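Local atomic coordinates of PHD finger protein 14 (Danio rerio, PDB entry 7D86), a protein that binds histone H3, preferring the unmodified form, through a module of two PHD fingers flanking a pre-PHD zinc finger, and represses PDGFRA expression. Residues 95-100 against 158-163; 74-79 against 90-95. All blocks are in the same frame, centred on the assembly; numbering follows the deposited sequence.

Contact 1 (95-100 against 158-163). With ZN (zinc ion), chain C; ZN (zinc ion), chain D.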
loop_
_atom_site.group_PDB
_atom_site.type_symbol
_atom_site.label_atom_id
_atom_site.label_comp_id
_atom_site.label_asym_id
_atom_site.label_seq_id
_atom_site.Cartn_x
_atom_site.Cartn_y
_atom_site.Cartn_z
ATOM N N HIS A 95 -3.318 -5.538 -1.582
ATOM C CA HIS A 95 -2.023 -4.911 -1.339
ATOM C C HIS A 95 -1.739 -4.834 0.155
ATOM O O HIS A 95 -2.633 -4.565 0.968
ATOM C CB HIS A 95 -1.966 -3.491 -1.919
ATOM C CG HIS A 95 -1.980 -3.436 -3.406
ATOM N ND1 HIS A 95 -3.067 -2.984 -4.120
ATOM C CD2 HIS A 95 -1.044 -3.785 -4.323
ATOM C CE1 HIS A 95 -2.805 -3.060 -5.411
ATOM N NE2 HIS A 95 -1.583 -3.539 -5.562
ATOM N N VAL A 96 -0.476 -5.051 0.521
ATOM C CA VAL A 96 -0.046 -4.716 1.874
ATOM C C VAL A 96 -0.372 -3.256 2.179
ATOM O O VAL A 96 -0.880 -2.929 3.257
ATOM C CB VAL A 96 1.455 -5.010 2.052
ATOM C CG1 VAL A 96 1.971 -4.368 3.328
ATOM C CG2 VAL A 96 1.716 -6.518 2.046
ATOM N N VAL A 97 -0.111 -2.360 1.229
ATOM C CA VAL A 97 -0.331 -0.940 1.508
ATOM C C VAL A 97 -1.820 -0.649 1.677
ATOM O O VAL A 97 -2.216 0.132 2.550
ATOM C CB VAL A 97 0.322 -0.066 0.415
ATOM C CG1 VAL A 97 -0.458 -0.111 -0.887
ATOM C CG2 VAL A 97 0.476 1.358 0.906
ATOM N N CYS A 98 -2.679 -1.303 0.892
ATOM C CA CYS A 98 -4.113 -1.075 1.070
ATOM C C CYS A 98 -4.572 -1.568 2.436
ATOM O O CYS A 98 -5.438 -0.950 3.077
ATOM C CB CYS A 98 -4.906 -1.749 -0.053
ATOM S SG CYS A 98 -4.754 -0.902 -1.660
ATOM N N ALA A 99 -3.968 -2.653 2.922
ATOM C CA ALA A 99 -4.329 -3.160 4.240
ATOM C C ALA A 99 -3.915 -2.198 5.344
ATOM O O ALA A 99 -4.578 -2.130 6.383
ATOM C CB ALA A 99 -3.702 -4.538 4.466
ATOM N N LEU A 100 -2.842 -1.431 5.137
ATOM C CA LEU A 100 -2.387 -0.508 6.176
ATOM C C LEU A 100 -3.282 0.713 6.297
ATOM O O LEU A 100 -3.335 1.333 7.366
ATOM C CB LEU A 100 -0.956 -0.054 5.896
ATOM C CG LEU A 100 0.058 -1.197 5.837
ATOM C CD1 LEU A 100 1.440 -0.676 5.467
ATOM C CD2 LEU A 100 0.076 -1.920 7.180
ATOM N N HIS A 158 -8.151 5.885 -3.892
ATOM C CA HIS A 158 -7.609 4.573 -3.566
ATOM C C HIS A 158 -6.271 4.739 -2.867
ATOM O O HIS A 158 -5.540 5.704 -3.106
ATOM C CB HIS A 158 -7.403 3.734 -4.833
ATOM C CG HIS A 158 -8.664 3.411 -5.561
ATOM N ND1 HIS A 158 -8.934 3.885 -6.828
ATOM C CD2 HIS A 158 -9.728 2.654 -5.202
ATOM C CE1 HIS A 158 -10.112 3.435 -7.217
ATOM N NE2 HIS A 158 -10.615 2.685 -6.250
ATOM N N VAL A 159 -5.930 3.764 -2.020
ATOM C CA VAL A 159 -4.664 3.825 -1.294
ATOM C C VAL A 159 -3.490 3.856 -2.262
ATOM O O VAL A 159 -2.536 4.616 -2.077
ATOM C CB VAL A 159 -4.543 2.648 -0.310
ATOM C CG1 VAL A 159 -3.175 2.675 0.371
ATOM C CG2 VAL A 159 -5.675 2.702 0.712
ATOM N N THR A 160 -3.536 3.024 -3.308
ATOM C CA THR A 160 -2.417 2.960 -4.243
ATOM C C THR A 160 -2.374 4.166 -5.172
ATOM O O THR A 160 -1.290 4.555 -5.627
ATOM C CB THR A 160 -2.477 1.665 -5.055
ATOM O OG1 THR A 160 -3.801 1.478 -5.572
ATOM C CG2 THR A 160 -2.112 0.476 -4.168
ATOM N N CYS A 161 -3.531 4.761 -5.468
ATOM C CA CYS A 161 -3.542 6.004 -6.226
ATOM C C CYS A 161 -2.920 7.132 -5.414
ATOM O O CYS A 161 -2.126 7.923 -5.938
ATOM C CB CYS A 161 -4.973 6.348 -6.651
ATOM S SG CYS A 161 -5.684 5.223 -7.916
ATOM N N ALA A 162 -3.251 7.202 -4.122
ATOM C CA ALA A 162 -2.597 8.166 -3.246
ATOM C C ALA A 162 -1.113 7.856 -3.109
ATOM O O ALA A 162 -0.281 8.771 -3.063
ATOM C CB ALA A 162 -3.281 8.177 -1.872
ATOM N N GLN A 163 -0.757 6.569 -3.051
ATOM C CA GLN A 163 0.654 6.217 -2.931
ATOM C C GLN A 163 1.441 6.756 -4.117
ATOM O O GLN A 163 2.548 7.284 -3.957
ATOM C CB GLN A 163 0.819 4.694 -2.827
ATOM C CG GLN A 163 2.250 4.250 -2.534
ATOM C CD GLN A 163 2.446 2.745 -2.637
ATOM O OE1 GLN A 163 1.865 2.084 -3.498
ATOM N NE2 GLN A 163 3.274 2.199 -1.754
HETATM ZN ZN ZN C . -4.866 -2.412 -3.446
HETATM ZN ZN ZN D . -7.993 5.366 -7.960
#
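His95 and Val97 meet Thr160 and Val159 where two zinc fingers of the PZP module, the C2HC pre-PHD finger and the second PHD finger, pack helix to helix. Each segment carries the last two ligands of its own site of three cysteines and one histidine: His95 ND1 and Cys98 SG hold one zinc ion, with Cys75 and Cys78 completing it, while His158 ND1 and Cys161 SG hold the other with Cys131 and Cys134. In both, the histidine is the N-cap residue and the cysteine lies in the first turn. The short helices 96-100 and 159-163 run at 104° to one another, their axes 9.6 Å apart at closest approach. Cys98 and Val159 are the nearest residues along the two backbones, and the contact is made by van der Waals and CH-pi touches, mostly of methyl groups.

With OG1 between the backbone N and the carbonyl carbon (chi1 48°), Thr160 turns CG2 over one face of the His95 imidazole in a CH-pi contact, 3.9 Å from the ring centroid and displaced toward the ND1 side of the rim. The same methyl reaches Val97 CG1 at 3.7 Å, so it touches both a zinc ligand and Val97. The far tip of the ring is fixed by a hydrogen bond from His95 NE2 to the carbonyl of Asp82. The Val97 and Val159 side chains pass antiparallel, with Val97 CG2 3.9 Å from Val159 CG1, which also comes to 3.5 Å from Val97 O; Leu168 of strand 168-170 packs against both. At one end the Gln163 amide lies against Val97, although its NE2 is hydrogen-bonded to the carbonyl of Cys13. Nearer the first zinc ion, the Val159 CB approaches the metal-bound Cys98 SG to 3.8 Å.

Contact 2 (74-79 against 90-95). With ZN (zinc ion), chain C.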
loop_
_atom_site.group_PDB
_atom_site.type_symbol
_atom_site.label_atom_id
_atom_site.label_comp_id
_atom_site.label_asym_id
_atom_site.label_seq_id
_atom_site.Cartn_x
_atom_site.Cartn_y
_atom_site.Cartn_z
ATOM N N SER A 74 -5.206 -9.417 -8.547
ATOM C CA SER A 74 -5.778 -8.087 -8.419
ATOM C C SER A 74 -6.118 -7.844 -6.958
ATOM O O SER A 74 -6.376 -8.784 -6.204
ATOM C CB SER A 74 -7.036 -7.935 -9.281
ATOM O OG SER A 74 -6.715 -8.001 -10.662
ATOM N N CYS A 75 -6.104 -6.577 -6.555
ATOM C CA CYS A 75 -6.456 -6.223 -5.189
ATOM C C CYS A 75 -7.967 -6.117 -5.049
ATOM O O CYS A 75 -8.650 -5.588 -5.929
ATOM C CB CYS A 75 -5.795 -4.898 -4.791
ATOM S SG CYS A 75 -6.058 -4.439 -3.063
ATOM N N GLU A 76 -8.493 -6.624 -3.933
ATOM C CA GLU A 76 -9.914 -6.463 -3.656
ATOM C C GLU A 76 -10.290 -5.014 -3.384
ATOM O O GLU A 76 -11.479 -4.677 -3.421
ATOM C CB GLU A 76 -10.318 -7.323 -2.457
ATOM C CG GLU A 76 -10.184 -8.829 -2.709
ATOM C CD GLU A 76 -11.041 -9.292 -3.870
ATOM O OE1 GLU A 76 -12.258 -8.999 -3.873
ATOM O OE2 GLU A 76 -10.498 -9.947 -4.786
ATOM N N LEU A 77 -9.312 -4.152 -3.118
ATOM C CA LEU A 77 -9.590 -2.829 -2.577
ATOM C C LEU A 77 -9.178 -1.690 -3.493
ATOM O O LEU A 77 -9.424 -0.528 -3.146
ATOM C CB LEU A 77 -8.888 -2.650 -1.223
ATOM C CG LEU A 77 -9.137 -3.701 -0.140
ATOM C CD1 LEU A 77 -8.224 -3.412 1.050
ATOM C CD2 LEU A 77 -10.604 -3.721 0.300
ATOM N N CYS A 78 -8.559 -1.974 -4.634
ATOM C CA CYS A 78 -8.058 -0.930 -5.514
ATOM C C CYS A 78 -7.795 -1.536 -6.887
ATOM O O CYS A 78 -7.702 -2.767 -7.016
ATOM C CB CYS A 78 -6.769 -0.297 -4.956
ATOM S SG CYS A 78 -5.298 -1.275 -5.352
ATOM N N PRO A 79 -7.679 -0.712 -7.931
ATOM C CA PRO A 79 -7.480 -1.247 -9.284
ATOM C C PRO A 79 -6.035 -1.511 -9.679
ATOM O O PRO A 79 -5.807 -2.076 -10.759
ATOM C CB PRO A 79 -8.083 -0.151 -10.174
ATOM C CG PRO A 79 -7.849 1.108 -9.411
ATOM C CD PRO A 79 -8.018 0.728 -7.951
ATOM N N ALA A 90 -10.522 -15.271 2.784
ATOM C CA ALA A 90 -11.405 -15.911 1.820
ATOM C C ALA A 90 -10.699 -16.299 0.531
ATOM O O ALA A 90 -11.375 -16.555 -0.470
ATOM C CB ALA A 90 -12.587 -14.992 1.506
ATOM N N GLY A 91 -9.368 -16.335 0.523
ATOM C CA GLY A 91 -8.627 -16.757 -0.645
ATOM C C GLY A 91 -8.406 -15.698 -1.701
ATOM O O GLY A 91 -8.030 -16.043 -2.822
ATOM N N ARG A 92 -8.637 -14.424 -1.394
ATOM C CA ARG A 92 -8.405 -13.363 -2.356
ATOM C C ARG A 92 -7.144 -12.610 -1.956
ATOM O O ARG A 92 -6.421 -13.019 -1.049
ATOM C CB ARG A 92 -9.643 -12.469 -2.461
ATOM C CG ARG A 92 -10.851 -13.235 -2.999
ATOM C CD ARG A 92 -12.076 -12.349 -3.175
ATOM N NE ARG A 92 -13.223 -13.112 -3.652
ATOM C CZ ARG A 92 -14.018 -13.820 -2.859
ATOM N NH1 ARG A 92 -15.043 -14.494 -3.368
ATOM N NH2 ARG A 92 -13.784 -13.858 -1.555
ATOM N N TRP A 93 -6.869 -11.501 -2.636
ATOM C CA TRP A 93 -5.602 -10.804 -2.497
ATOM C C TRP A 93 -5.839 -9.315 -2.288
ATOM O O TRP A 93 -6.769 -8.731 -2.852
ATOM C CB TRP A 93 -4.718 -11.036 -3.730
ATOM C CG TRP A 93 -4.366 -12.485 -3.889
ATOM C CD1 TRP A 93 -5.089 -13.449 -4.542
ATOM C CD2 TRP A 93 -3.206 -13.136 -3.369
ATOM N NE1 TRP A 93 -4.442 -14.662 -4.459
ATOM C CE2 TRP A 93 -3.282 -14.496 -3.746
ATOM C CE3 TRP A 93 -2.103 -12.699 -2.631
ATOM C CZ2 TRP A 93 -2.294 -15.418 -3.405
ATOM C CZ3 TRP A 93 -1.131 -13.610 -2.289
ATOM C CH2 TRP A 93 -1.228 -14.956 -2.676
ATOM N N VAL A 94 -4.998 -8.716 -1.449
ATOM C CA VAL A 94 -4.987 -7.272 -1.243
ATOM C C VAL A 94 -3.543 -6.790 -1.172
ATOM O O VAL A 94 -2.648 -7.518 -0.738
ATOM C CB VAL A 94 -5.761 -6.865 0.038
ATOM C CG1 VAL A 94 -7.248 -7.156 -0.116
ATOM C CG2 VAL A 94 -5.200 -7.581 1.255
ATOM N N HIS A 95 -3.318 -5.538 -1.582
ATOM C CA HIS A 95 -2.023 -4.911 -1.339
ATOM C C HIS A 95 -1.739 -4.834 0.155
ATOM O O HIS A 95 -2.633 -4.565 0.968
ATOM C CB HIS A 95 -1.966 -3.491 -1.919
ATOM C CG HIS A 95 -1.980 -3.436 -3.406
ATOM N ND1 HIS A 95 -3.067 -2.984 -4.120
ATOM C CD2 HIS A 95 -1.044 -3.785 -4.323
ATOM C CE1 HIS A 95 -2.805 -3.060 -5.411
ATOM N NE2 HIS A 95 -1.583 -3.539 -5.562
HETATM ZN ZN ZN C . -4.866 -2.412 -3.446
HETATM O O HOH W 1 -8.035 -10.473 -5.271
#
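Cys75 and His95 meet beside the zinc ion they share in the C2HC pre-PHD finger, where the zinc knuckle 74-79, with its CxxC pair, lies against strand 93-95. The side chain of Cys75 joins the two. Its CB passes 3.4 Å from His95 ND1, and SG, anti to the backbone N (chi1 -175°), continues to the zinc ion at 2.4 Å. That sulfur also accepts two backbone N-H groups: one from His95 N across the contact, with an angle of 163° at the hydrogen, and one from Leu77 N within the knuckle. Cys78 SG binds the same metal at the edge of the imidazole and near its plane, 3.1 Å from His95 CE1. Cys98 supplies the fourth ligand.

Beyond the metal, Glu76 N donates to Trp93 O at 2.9 Å, tying the knuckle to the strand. Val94 CG1 fits against Glu76 CB and Leu77 CG, the latter 3.9 Å away. At the outer end Glu76 bends at chi2 (-60°) and lays its carboxylate against the aliphatic part of Arg92, OE2 coming to 3.3 Å from CD. The charged ends attract only at longer range, Glu76 OE1 to Arg92 NE being 4.2 Å, with the oxygen well out of the guanidinium plane. A water that accepts from Trp93 N lies beside Glu76 OE2 and Ser74 O. For Cys75, two N-H donors and a metal on a single sulfur are consistent with a zinc-bound thiolate whose negative charge is probably stabilised by all three.

How the contacts relate
Contacts 1 and 2 share His95 and one zinc ion, the chain running from strand 93-95 of contact 2 straight into helix 96-101 of contact 1. Their centres lie 11 Å apart. The second PHD finger also touches the knuckle of contact 2 directly, with Thr160 OG1 3.1 Å from Cys78 SG and His158 ND1 3.5 Å from Pro79 CD. Segment 158-163 thus packs on both halves of the neighbouring finger's metal site while holding a zinc ion of its own. Both contacts lie in the region required for histone H3 binding, and the packing is consistent with these two fingers acting as one unit.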